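Local atomic coordinates of acetylene hydratase (Pelobacter acetylenicus, PDB entry 2E7Z), a protein that catalyses the non-redox hydration of acetylene to acetaldehyde, using a tungsten-bis(molybdopterin guanine dinucleotide) cofactor and a [4Fe-4S] cluster. Residues T118-M123 with P129-A134; A408-A413 with Y492-E497; T27-E32 with P38-C43. All blocks are in the same frame, centred on the assembly; numbering follows the deposited sequence.

Contact 1: T118-M123 with P129-A134; sequences TLRRFM and PNWTSA. With MGD (2-amino-5,6-dimercapto-7-methyl-3,7,8a,9-tetrahydro-8-oxa-1,3,9,10-tetraaza-anthracen-4-one guanosine dinucleotide), chain E.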
loop_
_atom_site.group_PDB
_atom_site.type_symbol
_atom_site.label_atom_id
_atom_site.label_comp_id
_atom_site.label_asym_id
_atom_site.label_seq_id
_atom_site.Cartn_x
_atom_site.Cartn_y
_atom_site.Cartn_z
ATOM N N THR A 118 12.909 3.789 13.833
ATOM C CA THR A 118 13.927 2.956 14.437
ATOM C C THR A 118 14.123 1.607 13.741
ATOM O O THR A 118 15.168 0.990 13.924
ATOM C CB THR A 118 13.685 2.740 15.953
ATOM O OG1 THR A 118 12.439 2.074 16.170
ATOM C CG2 THR A 118 13.707 4.074 16.692
ATOM N N LEU A 119 13.153 1.168 12.926
ATOM C CA LEU A 119 13.350 -0.061 12.196
ATOM C C LEU A 119 14.424 0.088 11.128
ATOM O O LEU A 119 15.355 -0.690 11.092
ATOM C CB LEU A 119 12.004 -0.574 11.642
ATOM C CG LEU A 119 12.021 -1.916 10.902
ATOM C CD1 LEU A 119 12.491 -1.853 9.425
ATOM C CD2 LEU A 119 12.750 -3.038 11.676
ATOM N N ARG A 120 14.301 1.104 10.277
ATOM C CA ARG A 120 15.364 1.296 9.282
ATOM C C ARG A 120 16.667 1.736 9.974
ATOM O O ARG A 120 17.747 1.424 9.497
ATOM C CB ARG A 120 14.992 2.297 8.184
ATOM C CG ARG A 120 13.848 1.812 7.311
ATOM C CD ARG A 120 14.146 0.547 6.497
ATOM N NE ARG A 120 15.171 0.637 5.441
ATOM C CZ ARG A 120 14.903 1.020 4.199
ATOM N NH1 ARG A 120 13.707 1.500 3.856
ATOM N NH2 ARG A 120 15.906 1.009 3.317
ATOM N N ARG A 121 16.553 2.443 11.113
ATOM C CA ARG A 121 17.728 2.776 11.917
ATOM C C ARG A 121 18.526 1.515 12.231
ATOM O O ARG A 121 19.736 1.429 11.994
ATOM C CB ARG A 121 17.308 3.532 13.159
ATOM C CG ARG A 121 18.434 4.073 14.038
ATOM C CD ARG A 121 17.790 4.766 15.221
ATOM N NE ARG A 121 18.752 5.438 16.102
ATOM C CZ ARG A 121 19.111 6.726 15.995
ATOM N NH1 ARG A 121 18.597 7.498 15.026
ATOM N NH2 ARG A 121 20.005 7.247 16.853
ATOM N N PHE A 122 17.837 0.522 12.776
ATOM C CA PHE A 122 18.453 -0.755 13.081
ATOM C C PHE A 122 19.064 -1.421 11.859
ATOM O O PHE A 122 20.228 -1.850 11.890
ATOM C CB PHE A 122 17.385 -1.681 13.713
ATOM C CG PHE A 122 17.821 -3.104 13.887
ATOM C CD1 PHE A 122 18.687 -3.456 14.918
ATOM C CD2 PHE A 122 17.344 -4.101 13.052
ATOM C CE1 PHE A 122 19.127 -4.751 15.068
ATOM C CE2 PHE A 122 17.747 -5.429 13.221
ATOM C CZ PHE A 122 18.647 -5.743 14.228
ATOM N N MET A 123 18.300 -1.494 10.765
ATOM C CA MET A 123 18.816 -2.133 9.567
ATOM C C MET A 123 20.039 -1.384 9.027
ATOM O O MET A 123 20.992 -2.021 8.580
ATOM C CB MET A 123 17.755 -2.205 8.474
ATOM C CG MET A 123 16.596 -3.126 8.866
ATOM S SD MET A 123 15.430 -3.317 7.473
ATOM C CE MET A 123 16.397 -4.407 6.387
ATOM N N PRO A 129 20.342 -3.276 3.453
ATOM C CA PRO A 129 19.440 -2.448 2.688
ATOM C C PRO A 129 18.129 -3.167 2.343
ATOM O O PRO A 129 17.246 -2.586 1.705
ATOM C CB PRO A 129 20.232 -2.250 1.386
ATOM C CG PRO A 129 20.847 -3.608 1.179
ATOM C CD PRO A 129 21.272 -4.030 2.583
ATOM N N ASN A 130 18.010 -4.440 2.723
ATOM C CA ASN A 130 16.942 -5.275 2.158
ATOM C C ASN A 130 15.583 -5.224 2.877
ATOM O O ASN A 130 15.078 -6.229 3.387
ATOM C CB ASN A 130 17.466 -6.678 1.909
ATOM C CG ASN A 130 18.479 -6.706 0.759
ATOM O OD1 ASN A 130 19.537 -7.360 0.854
ATOM N ND2 ASN A 130 18.204 -5.934 -0.284
ATOM N N TRP A 131 15.038 -4.013 2.913
ATOM C CA TRP A 131 13.713 -3.733 3.438
ATOM C C TRP A 131 12.719 -3.647 2.305
ATOM O O TRP A 131 13.009 -2.940 1.289
ATOM C CB TRP A 131 13.726 -2.388 4.167
ATOM C CG TRP A 131 12.420 -2.049 4.810
ATOM C CD1 TRP A 131 12.068 -2.366 6.083
ATOM C CD2 TRP A 131 11.325 -1.304 4.249
ATOM N NE1 TRP A 131 10.796 -1.899 6.343
ATOM C CE2 TRP A 131 10.329 -1.221 5.248
ATOM C CE3 TRP A 131 11.098 -0.673 3.013
ATOM C CZ2 TRP A 131 9.117 -0.557 5.061
ATOM C CZ3 TRP A 131 9.871 -0.008 2.813
ATOM C CH2 TRP A 131 8.902 0.059 3.849
ATOM N N THR A 132 11.573 -4.310 2.452
ATOM C CA THR A 132 10.509 -4.094 1.512
ATOM C C THR A 132 9.195 -4.094 2.287
ATOM O O THR A 132 9.187 -4.243 3.520
ATOM C CB THR A 132 10.517 -5.090 0.334
ATOM O OG1 THR A 132 9.676 -4.577 -0.701
ATOM C CG2 THR A 132 10.029 -6.460 0.723
ATOM N N SER A 133 8.101 -3.903 1.569
ATOM C CA SER A 133 6.826 -3.737 2.218
ATOM C C SER A 133 5.755 -4.013 1.187
ATOM O O SER A 133 5.945 -3.761 -0.009
ATOM C CB SER A 133 6.711 -2.302 2.759
ATOM O OG SER A 133 5.441 -2.066 3.358
ATOM N N ALA A 134 4.603 -4.488 1.645
ATOM C CA ALA A 134 3.537 -4.781 0.710
ATOM C C ALA A 134 3.094 -3.509 0.011
ATOM O O ALA A 134 2.472 -3.556 -1.058
ATOM C CB ALA A 134 2.399 -5.462 1.450
HETATM P PB MGD E . -1.522 -8.377 5.224
HETATM O O1B MGD E . -0.697 -9.002 4.127
HETATM O O2B MGD E . -2.894 -8.873 5.497
HETATM O O3B MGD E . -1.677 -6.795 5.008
HETATM O O3A MGD E . -0.470 -5.418 3.288
HETATM P PA MGD E . -0.590 -5.618 4.885
HETATM O O1A MGD E . -1.229 -4.436 5.550
HETATM O O2A MGD E . 0.762 -6.087 5.329
HETATM O "O5'" MGD E . -0.634 -8.507 6.564
HETATM C "C5'" MGD E . -0.928 -7.670 7.670
HETATM C "C4'" MGD E . -0.566 -8.465 8.910
HETATM O "O4'" MGD E . -0.560 -7.547 10.014
HETATM C "C3'" MGD E . -1.614 -9.502 9.301
HETATM O "O3'" MGD E . -0.981 -10.789 9.395
HETATM C "C2'" MGD E . -2.195 -9.047 10.657
HETATM O "O2'" MGD E . -2.551 -10.092 11.583
HETATM C "C1'" MGD E . -1.055 -8.223 11.192
HETATM N N9 MGD E . -1.410 -7.134 12.114
HETATM C C8 MGD E . -2.479 -6.303 12.043
HETATM N N7 MGD E . -2.418 -5.363 13.000
HETATM C C5 MGD E . -1.250 -5.550 13.653
HETATM C C6 MGD E . -0.545 -4.924 14.758
HETATM O O6 MGD E . -1.015 -3.927 15.345
HETATM N N1 MGD E . 0.648 -5.453 15.078
HETATM C C2 MGD E . 1.175 -6.545 14.534
HETATM N N2 MGD E . 2.399 -6.973 14.961
HETATM N N3 MGD E . 0.582 -7.173 13.524
HETATM C C4 MGD E . -0.598 -6.707 13.068
HETATM C C10 MGD E . -1.414 -4.555 2.653
HETATM C C11 MGD E . -0.868 -4.255 1.273
HETATM O O11 MGD E . -0.921 -5.491 0.563
HETATM C C12 MGD E . -1.715 -3.205 0.596
HETATM S S12 MGD E . -1.995 -1.735 1.424
HETATM C C13 MGD E . -2.185 -3.394 -0.648
HETATM S S13 MGD E . -3.245 -2.289 -1.394
HETATM C C14 MGD E . -1.840 -4.594 -1.475
HETATM N N15 MGD E . -2.976 -5.486 -1.649
HETATM C C16 MGD E . -2.671 -6.646 -2.300
HETATM C C17 MGD E . -3.602 -7.374 -3.173
HETATM O O17 MGD E . -4.756 -6.935 -3.377
HETATM N N18 MGD E . -3.162 -8.511 -3.748
HETATM C C19 MGD E . -1.914 -9.009 -3.559
HETATM N N19 MGD E . -1.537 -10.158 -4.158
HETATM N N20 MGD E . -1.029 -8.406 -2.754
HETATM C C21 MGD E . -1.341 -7.259 -2.138
HETATM N N22 MGD E . -0.432 -6.658 -1.366
HETATM C C23 MGD E . -0.657 -5.333 -0.828
#
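The side chain of Arg-120 lies over one face of the Trp-131 indole, its guanidinium plane only 11° from that of the ring. The methylene covers the five-membered ring: CD of Arg-120 sits 3.8 Å from the centroid of that ring of Trp-131, a CH-pi contact, while NH1 of Arg-120 reaches toward the rim and comes 3.5 Å from CE3 of Trp-131. Successive bends at chi2 (-64°) and chi3 (-66°) fold the arginine back into this flat overlay instead of letting it extend. Its charged end is gripped elsewhere, NH1 by the carbonyl of Ala-386 and NH2 by that of Phe-387, which is likely to hold the plane laid on the indole. These side chains join two elements of a beta-alpha-beta unit, in which strand 103-107 leads through helix 118-126 to strand 131-132 at the margin of a mixed sheet. Met-123 meets the same indole differently: its SD stands at the ring edge, 3.8 Å from CD1 of Trp-131, in a Met-aromatic contact, and its CE turns to the backbone of Asn-130, the centre of an inverse gamma turn. Leu-119 approaches obliquely, with CD1 packed 3.4 Å from CD1 of Trp-131. Beside that methyl, the buried indole NE1 is satisfied by OE1 of Gln-107 on strand 103-107. Farther along 129-134, CB of Ala-134 comes 3.4 Å from O3A of the MGD cofactor.

Contact 2: A408-A413 with Y492-E497; sequences AFFALA and YYFIRE. With MGD (2-amino-5,6-dimercapto-7-methyl-3,7,8a,9-tetrahydro-8-oxa-1,3,9,10-tetraaza-anthracen-4-one guanosine dinucleotide), chain E.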
loop_
_atom_site.group_PDB
_atom_site.type_symbol
_atom_site.label_atom_id
_atom_site.label_comp_id
_atom_site.label_asym_id
_atom_site.label_seq_id
_atom_site.Cartn_x
_atom_site.Cartn_y
_atom_site.Cartn_z
ATOM N N ALA A 408 18.061 -14.572 6.612
ATOM C CA ALA A 408 17.207 -14.197 7.743
ATOM C C ALA A 408 16.072 -13.332 7.221
ATOM O O ALA A 408 16.314 -12.480 6.368
ATOM C CB ALA A 408 17.982 -13.445 8.836
ATOM N N PHE A 409 14.864 -13.524 7.746
ATOM C CA PHE A 409 13.703 -12.806 7.256
ATOM C C PHE A 409 12.778 -12.442 8.419
ATOM O O PHE A 409 12.384 -13.311 9.214
ATOM C CB PHE A 409 12.997 -13.620 6.171
ATOM C CG PHE A 409 11.824 -12.911 5.527
ATOM C CD1 PHE A 409 10.522 -13.024 6.019
ATOM C CD2 PHE A 409 12.048 -12.114 4.399
ATOM C CE1 PHE A 409 9.462 -12.359 5.380
ATOM C CE2 PHE A 409 10.968 -11.488 3.740
ATOM C CZ PHE A 409 9.707 -11.578 4.250
ATOM N N PHE A 410 12.471 -11.145 8.538
ATOM C CA PHE A 410 11.555 -10.662 9.567
ATOM C C PHE A 410 10.287 -10.156 8.894
ATOM O O PHE A 410 10.357 -9.314 7.982
ATOM C CB PHE A 410 12.110 -9.513 10.426
ATOM C CG PHE A 410 13.337 -9.819 11.223
ATOM C CD1 PHE A 410 13.845 -11.093 11.371
ATOM C CD2 PHE A 410 13.984 -8.753 11.856
ATOM C CE1 PHE A 410 14.999 -11.326 12.147
ATOM C CE2 PHE A 410 15.115 -8.973 12.637
ATOM C CZ PHE A 410 15.599 -10.278 12.804
ATOM N N ALA A 411 9.137 -10.605 9.389
ATOM C CA ALA A 411 7.823 -10.137 8.944
ATOM C C ALA A 411 7.212 -9.336 10.077
ATOM O O ALA A 411 6.905 -9.923 11.136
ATOM C CB ALA A 411 6.927 -11.302 8.540
ATOM N N LEU A 412 7.011 -8.033 9.890
ATOM C CA LEU A 412 6.521 -7.132 10.937
ATOM C C LEU A 412 5.174 -6.606 10.509
ATOM O O LEU A 412 5.077 -5.788 9.606
ATOM C CB LEU A 412 7.501 -5.976 11.197
ATOM C CG LEU A 412 8.960 -6.381 11.421
ATOM C CD1 LEU A 412 9.891 -5.159 11.511
ATOM C CD2 LEU A 412 9.093 -7.278 12.622
ATOM N N ALA A 413 4.116 -7.137 11.139
ATOM C CA ALA A 413 2.720 -6.867 10.765
ATOM C C ALA A 413 2.525 -7.041 9.263
ATOM O O ALA A 413 1.910 -6.214 8.598
ATOM C CB ALA A 413 2.251 -5.506 11.257
ATOM N N TYR A 492 8.694 -1.160 18.966
ATOM C CA TYR A 492 9.982 -0.615 19.399
ATOM C C TYR A 492 10.647 -1.459 20.462
ATOM O O TYR A 492 11.876 -1.593 20.448
ATOM C CB TYR A 492 9.845 0.838 19.867
ATOM C CG TYR A 492 11.197 1.410 20.295
ATOM C CD1 TYR A 492 12.273 1.466 19.402
ATOM C CD2 TYR A 492 11.421 1.826 21.609
ATOM C CE1 TYR A 492 13.530 1.948 19.800
ATOM C CE2 TYR A 492 12.674 2.327 21.996
ATOM C CZ TYR A 492 13.708 2.367 21.103
ATOM O OH TYR A 492 14.927 2.825 21.520
ATOM N N TYR A 493 9.842 -2.052 21.352
ATOM C CA TYR A 493 10.401 -2.990 22.316
ATOM C C TYR A 493 11.218 -4.071 21.594
ATOM O O TYR A 493 12.371 -4.311 21.938
ATOM C CB TYR A 493 9.293 -3.610 23.149
ATOM C CG TYR A 493 9.790 -4.610 24.134
ATOM C CD1 TYR A 493 10.260 -4.209 25.389
ATOM C CD2 TYR A 493 9.817 -5.971 23.819
ATOM C CE1 TYR A 493 10.724 -5.151 26.304
ATOM C CE2 TYR A 493 10.315 -6.899 24.713
ATOM C CZ TYR A 493 10.766 -6.468 25.946
ATOM O OH TYR A 493 11.218 -7.375 26.871
ATOM N N PHE A 494 10.616 -4.728 20.604
ATOM C CA PHE A 494 11.311 -5.742 19.823
ATOM C C PHE A 494 12.587 -5.161 19.199
ATOM O O PHE A 494 13.662 -5.749 19.341
ATOM C CB PHE A 494 10.376 -6.305 18.718
ATOM C CG PHE A 494 11.092 -7.132 17.679
ATOM C CD1 PHE A 494 11.783 -8.277 18.022
ATOM C CD2 PHE A 494 11.144 -6.720 16.344
ATOM C CE1 PHE A 494 12.458 -9.042 17.078
ATOM C CE2 PHE A 494 11.828 -7.494 15.383
ATOM C CZ PHE A 494 12.477 -8.662 15.764
ATOM N N ILE A 495 12.468 -4.032 18.507
ATOM C CA ILE A 495 13.635 -3.493 17.798
ATOM C C ILE A 495 14.765 -3.133 18.781
ATOM O O ILE A 495 15.932 -3.468 18.553
ATOM C CB ILE A 495 13.236 -2.229 16.964
ATOM C CG1 ILE A 495 12.365 -2.646 15.785
ATOM C CG2 ILE A 495 14.480 -1.460 16.452
ATOM C CD1 ILE A 495 11.424 -1.524 15.289
ATOM N N ARG A 496 14.427 -2.444 19.869
ATOM C CA ARG A 496 15.457 -2.023 20.805
ATOM C C ARG A 496 16.134 -3.216 21.465
ATOM O O ARG A 496 17.357 -3.245 21.633
ATOM C CB ARG A 496 14.899 -1.108 21.887
ATOM C CG ARG A 496 16.032 -0.513 22.720
ATOM C CD ARG A 496 15.559 0.275 23.929
ATOM N NE ARG A 496 16.679 1.136 24.352
ATOM C CZ ARG A 496 17.651 0.795 25.201
ATOM N NH1 ARG A 496 17.625 -0.379 25.840
ATOM N NH2 ARG A 496 18.629 1.666 25.456
ATOM N N GLU A 497 15.336 -4.188 21.887
ATOM C CA GLU A 497 15.898 -5.366 22.554
ATOM C C GLU A 497 16.850 -6.111 21.618
ATOM O O GLU A 497 17.907 -6.591 22.031
ATOM C CB GLU A 497 14.784 -6.296 23.034
ATOM C CG GLU A 497 13.983 -5.736 24.196
ATOM C CD GLU A 497 14.763 -5.703 25.491
ATOM O OE1 GLU A 497 15.561 -6.626 25.744
ATOM O OE2 GLU A 497 14.543 -4.758 26.272
HETATM P PB MGD E . -1.522 -8.377 5.224
HETATM O O1B MGD E . -0.697 -9.002 4.127
HETATM O O2B MGD E . -2.894 -8.873 5.497
HETATM O O3B MGD E . -1.677 -6.795 5.008
HETATM O O3A MGD E . -0.470 -5.418 3.288
HETATM P PA MGD E . -0.590 -5.618 4.885
HETATM O O1A MGD E . -1.229 -4.436 5.550
HETATM O O2A MGD E . 0.762 -6.087 5.329
HETATM O "O5'" MGD E . -0.634 -8.507 6.564
HETATM C "C5'" MGD E . -0.928 -7.670 7.670
HETATM C "C4'" MGD E . -0.566 -8.465 8.910
HETATM O "O4'" MGD E . -0.560 -7.547 10.014
HETATM C "C3'" MGD E . -1.614 -9.502 9.301
HETATM O "O3'" MGD E . -0.981 -10.789 9.395
HETATM C "C2'" MGD E . -2.195 -9.047 10.657
HETATM O "O2'" MGD E . -2.551 -10.092 11.583
HETATM C "C1'" MGD E . -1.055 -8.223 11.192
HETATM N N9 MGD E . -1.410 -7.134 12.114
HETATM C C8 MGD E . -2.479 -6.303 12.043
HETATM N N7 MGD E . -2.418 -5.363 13.000
HETATM C C5 MGD E . -1.250 -5.550 13.653
HETATM C C6 MGD E . -0.545 -4.924 14.758
HETATM O O6 MGD E . -1.015 -3.927 15.345
HETATM N N1 MGD E . 0.648 -5.453 15.078
HETATM C C2 MGD E . 1.175 -6.545 14.534
HETATM N N2 MGD E . 2.399 -6.973 14.961
HETATM N N3 MGD E . 0.582 -7.173 13.524
HETATM C C4 MGD E . -0.598 -6.707 13.068
HETATM C C10 MGD E . -1.414 -4.555 2.653
HETATM C C11 MGD E . -0.868 -4.255 1.273
HETATM O O11 MGD E . -0.921 -5.491 0.563
HETATM C C12 MGD E . -1.715 -3.205 0.596
HETATM S S12 MGD E . -1.995 -1.735 1.424
HETATM C C13 MGD E . -2.185 -3.394 -0.648
HETATM S S13 MGD E . -3.245 -2.289 -1.394
HETATM C C14 MGD E . -1.840 -4.594 -1.475
HETATM N N15 MGD E . -2.976 -5.486 -1.649
HETATM C C16 MGD E . -2.671 -6.646 -2.300
HETATM C C17 MGD E . -3.602 -7.374 -3.173
HETATM O O17 MGD E . -4.756 -6.935 -3.377
HETATM N N18 MGD E . -3.162 -8.511 -3.748
HETATM C C19 MGD E . -1.914 -9.009 -3.559
HETATM N N19 MGD E . -1.537 -10.158 -4.158
HETATM N N20 MGD E . -1.029 -8.406 -2.754
HETATM C C21 MGD E . -1.341 -7.259 -2.138
HETATM N N22 MGD E . -0.432 -6.658 -1.366
HETATM C C23 MGD E . -0.657 -5.333 -0.828
#
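Phe-494 presents its ring edge to the face of Phe-410 in an offset edge-to-face pair, the planes inclined at 65° and the centroids of the Phe-410 and Phe-494 rings 5.8 Å apart. The contact sets helix 491-501 against strand 408-412, an inner strand of the mixed sheet of this DMSO reductase family enzyme, where it runs parallel to both neighbours, 103-107 and 435-440. At the closest point between the two rings CZ of Phe-494 lies 4.1 Å from CE2 of Phe-410. The adjoining ring atom serves a second partner: CE2 of Phe-494 packs 3.9 Å from CD2 of Leu-412, whose side chain crosses that of the phenylalanine at about a right angle. Residues 410 and 412, two apart on the strand, both direct their side chains to the helix, and the one ring of Phe-494 touches both. It gets there because its CG is anti to the backbone N (chi1 167°), which carries the ring out from the helix toward the strand.

Around this apolar group, Leu-84 of helix 80-98 packs on Phe-494, Leu-103 touches Phe-410, and Leu-119 of helix 118-126 lies against Leu-412. A backbone hydrogen bond with Gly-104 ties Phe-410 to strand 103-107. Ile-495, next to Phe-494 on the helix, packs on the same Leu-119. Just past the strand the chain turns into the cofactor site: CB of Ala-413 lies 3.3 Å from N3 of the MGD guanine, and O of Ala-413 is 3.1 Å from O4' of the MGD ribose.

Contact 3: T27-E32 with P38-C43; sequences TKSISE and PPNSIC. With SF4 (iron/sulfur cluster), chain D.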
loop_
_atom_site.group_PDB
_atom_site.type_symbol
_atom_site.label_atom_id
_atom_site.label_comp_id
_atom_site.label_asym_id
_atom_site.label_seq_id
_atom_site.Cartn_x
_atom_site.Cartn_y
_atom_site.Cartn_z
ATOM N N THR A 27 -16.279 0.625 20.798
ATOM C CA THR A 27 -15.820 1.655 19.866
ATOM C C THR A 27 -17.006 2.254 19.115
ATOM O O THR A 27 -17.952 1.534 18.760
ATOM C CB THR A 27 -14.831 1.081 18.851
ATOM O OG1 THR A 27 -15.364 -0.145 18.329
ATOM C CG2 THR A 27 -13.474 0.813 19.506
ATOM N N LYS A 28 -16.976 3.569 18.917
ATOM C CA LYS A 28 -18.031 4.275 18.187
ATOM C C LYS A 28 -17.483 5.473 17.423
ATOM O O LYS A 28 -16.351 5.904 17.658
ATOM C CB LYS A 28 -19.154 4.701 19.133
ATOM C CG LYS A 28 -18.759 5.713 20.182
ATOM C CD LYS A 28 -19.951 6.058 21.081
ATOM C CE LYS A 28 -20.591 4.808 21.681
ATOM N NZ LYS A 28 -21.621 5.141 22.718
ATOM N N SER A 29 -18.259 5.996 16.476
ATOM C CA SER A 29 -17.842 7.173 15.748
ATOM C C SER A 29 -17.662 8.313 16.737
ATOM O O SER A 29 -18.390 8.414 17.736
ATOM C CB SER A 29 -18.814 7.544 14.618
ATOM O OG SER A 29 -20.098 7.834 15.123
ATOM N N ILE A 30 -16.639 9.116 16.502
ATOM C CA ILE A 30 -16.317 10.191 17.423
ATOM C C ILE A 30 -17.515 11.141 17.555
ATOM O O ILE A 30 -18.077 11.606 16.562
ATOM C CB ILE A 30 -15.004 10.892 17.013
ATOM C CG1 ILE A 30 -14.534 11.831 18.133
ATOM C CG2 ILE A 30 -15.141 11.595 15.667
ATOM C CD1 ILE A 30 -13.049 12.035 18.134
ATOM N N SER A 31 -17.898 11.405 18.801
ATOM C CA SER A 31 -19.090 12.218 19.093
ATOM C C SER A 31 -18.820 13.725 19.064
ATOM O O SER A 31 -19.758 14.531 19.066
ATOM C CB SER A 31 -19.698 11.812 20.445
ATOM O OG SER A 31 -18.760 12.007 21.494
ATOM N N GLU A 32 -17.547 14.102 19.068
ATOM C CA GLU A 32 -17.132 15.493 18.986
ATOM C C GLU A 32 -16.754 15.852 17.558
ATOM O O GLU A 32 -16.384 14.968 16.785
ATOM C CB GLU A 32 -15.921 15.741 19.894
ATOM C CG GLU A 32 -16.204 15.481 21.361
ATOM C CD GLU A 32 -17.072 16.552 21.982
ATOM O OE1 GLU A 32 -17.130 17.681 21.437
ATOM O OE2 GLU A 32 -17.698 16.262 23.022
ATOM N N PRO A 38 -14.782 13.091 9.564
ATOM C CA PRO A 38 -16.172 13.580 9.597
ATOM C C PRO A 38 -17.074 12.730 10.488
ATOM O O PRO A 38 -16.716 11.602 10.824
ATOM C CB PRO A 38 -16.641 13.470 8.138
ATOM C CG PRO A 38 -15.485 13.011 7.350
ATOM C CD PRO A 38 -14.405 12.531 8.255
ATOM N N PRO A 39 -18.259 13.261 10.881
ATOM C CA PRO A 39 -19.149 12.489 11.754
ATOM C C PRO A 39 -19.594 11.170 11.121
ATOM O O PRO A 39 -19.566 11.036 9.894
ATOM C CB PRO A 39 -20.369 13.403 11.900
ATOM C CG PRO A 39 -19.862 14.765 11.604
ATOM C CD PRO A 39 -18.807 14.594 10.569
ATOM N N ASN A 40 -19.991 10.216 11.960
ATOM C CA ASN A 40 -20.486 8.911 11.498
ATOM C C ASN A 40 -19.445 8.127 10.711
ATOM O O ASN A 40 -19.787 7.333 9.819
ATOM C CB ASN A 40 -21.773 9.097 10.680
ATOM C CG ASN A 40 -22.719 10.073 11.342
ATOM O OD1 ASN A 40 -23.103 11.096 10.758
ATOM N ND2 ASN A 40 -23.065 9.788 12.588
ATOM N N SER A 41 -18.176 8.345 11.051
ATOM C CA SER A 41 -17.090 7.605 10.407
ATOM C C SER A 41 -16.583 6.456 11.292
ATOM O O SER A 41 -15.570 6.578 11.991
ATOM C CB SER A 41 -15.961 8.549 9.985
ATOM O OG SER A 41 -16.405 9.551 9.063
ATOM N N ILE A 42 -17.319 5.350 11.275
ATOM C CA ILE A 42 -16.854 4.088 11.837
ATOM C C ILE A 42 -17.490 2.945 11.061
ATOM O O ILE A 42 -18.633 3.077 10.601
ATOM C CB ILE A 42 -17.134 3.967 13.353
ATOM C CG1 ILE A 42 -16.247 2.865 13.942
ATOM C CG2 ILE A 42 -18.634 3.716 13.628
ATOM C CD1 ILE A 42 -16.215 2.784 15.449
ATOM N N CYS A 43 -16.768 1.840 10.896
ATOM C CA CYS A 43 -17.284 0.693 10.134
ATOM C C CYS A 43 -17.297 -0.561 10.994
ATOM O O CYS A 43 -16.850 -0.533 12.138
ATOM C CB CYS A 43 -16.437 0.469 8.875
ATOM S SG CYS A 43 -14.837 -0.307 9.246
HETATM FE FE1 SF4 D . -13.261 1.368 9.384
HETATM FE FE2 SF4 D . -11.229 1.852 11.078
HETATM FE FE3 SF4 D . -12.085 3.791 9.393
HETATM FE FE4 SF4 D . -10.728 1.684 8.443
HETATM S S1 SF4 D . -9.883 3.240 9.841
HETATM S S2 SF4 D . -12.650 2.613 7.523
HETATM S S3 SF4 D . -11.453 -0.020 9.831
HETATM S S4 SF4 D . -13.320 2.841 11.099
HETATM O O HOH W 1 -19.926 10.747 14.617
HETATM O O HOH W 2 -15.205 8.353 14.060
#
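Ile-42 packs lengthwise against residues 27-29 of strand 25-29, its two branches dividing the work. CD1 of Ile-42 reaches the backbone of Lys-28, 3.6 Å from its C atom, and also meets CB of Thr-27; CG2 of Ile-42 lies 3.7 Å from N of Ser-29. With CG1 anti to the backbone N (chi1 -162°), the longer branch extends along the strand toward Thr-27, whose OG1 is hydrogen-bonded to the carbonyl of Ser-46. An alanine here would take away both branches and is likely to leave a gap beside Lys-28 and Ser-29, setting the loop before Cys-43 less firmly against the strand.

Toward Asn-40 the fit gives way to water. Ser-29 still brings CB to 3.7 Å from N of Ser-41, but the polar links across the segments are made by two waters. One accepts from N of Asn-40, donates to O of Ile-30 and is hydrogen-bonded to OG of Ser-29; the other accepts from N of Ile-30 and donates to O of Ser-41, 2.8 Å away. Next to Ile-42 in the chain, Cys-43, the N-cap of helix 44-47, binds iron FE1 of the cluster through SG at 2.3 Å, and Cys-6, Cys-9 and Cys-13 are the other cysteine ligands. CA of Ile-42 lies 3.8 Å from sulfide S4 of the cluster, so the residue packed on the strand also borders the cluster, consistent with this packing setting the position of Cys-43.

Along the chain the contacts follow in series, contact 3 first, then contact 1, then contact 2. Contacts 1 and 2 are neighbours, their centres about 10 Å apart, and reach the same mixed sheet, in which strand 103-107 lies between strands 408-412 and 131-132. They also touch through helices 118-126 and 491-501: OG1 of Thr-118 packs 3.3 Å from CD1 of Tyr-492, and Ile-495 covers Leu-119. Both end at the same MGD. Contact 3 stands apart, its centre about 34 Å from that of contact 1 and about 33 Å from that of contact 2, where strand 25-29 of the small antiparallel sheet meets the loop leading to a cluster ligand. The three thus border two different cofactors.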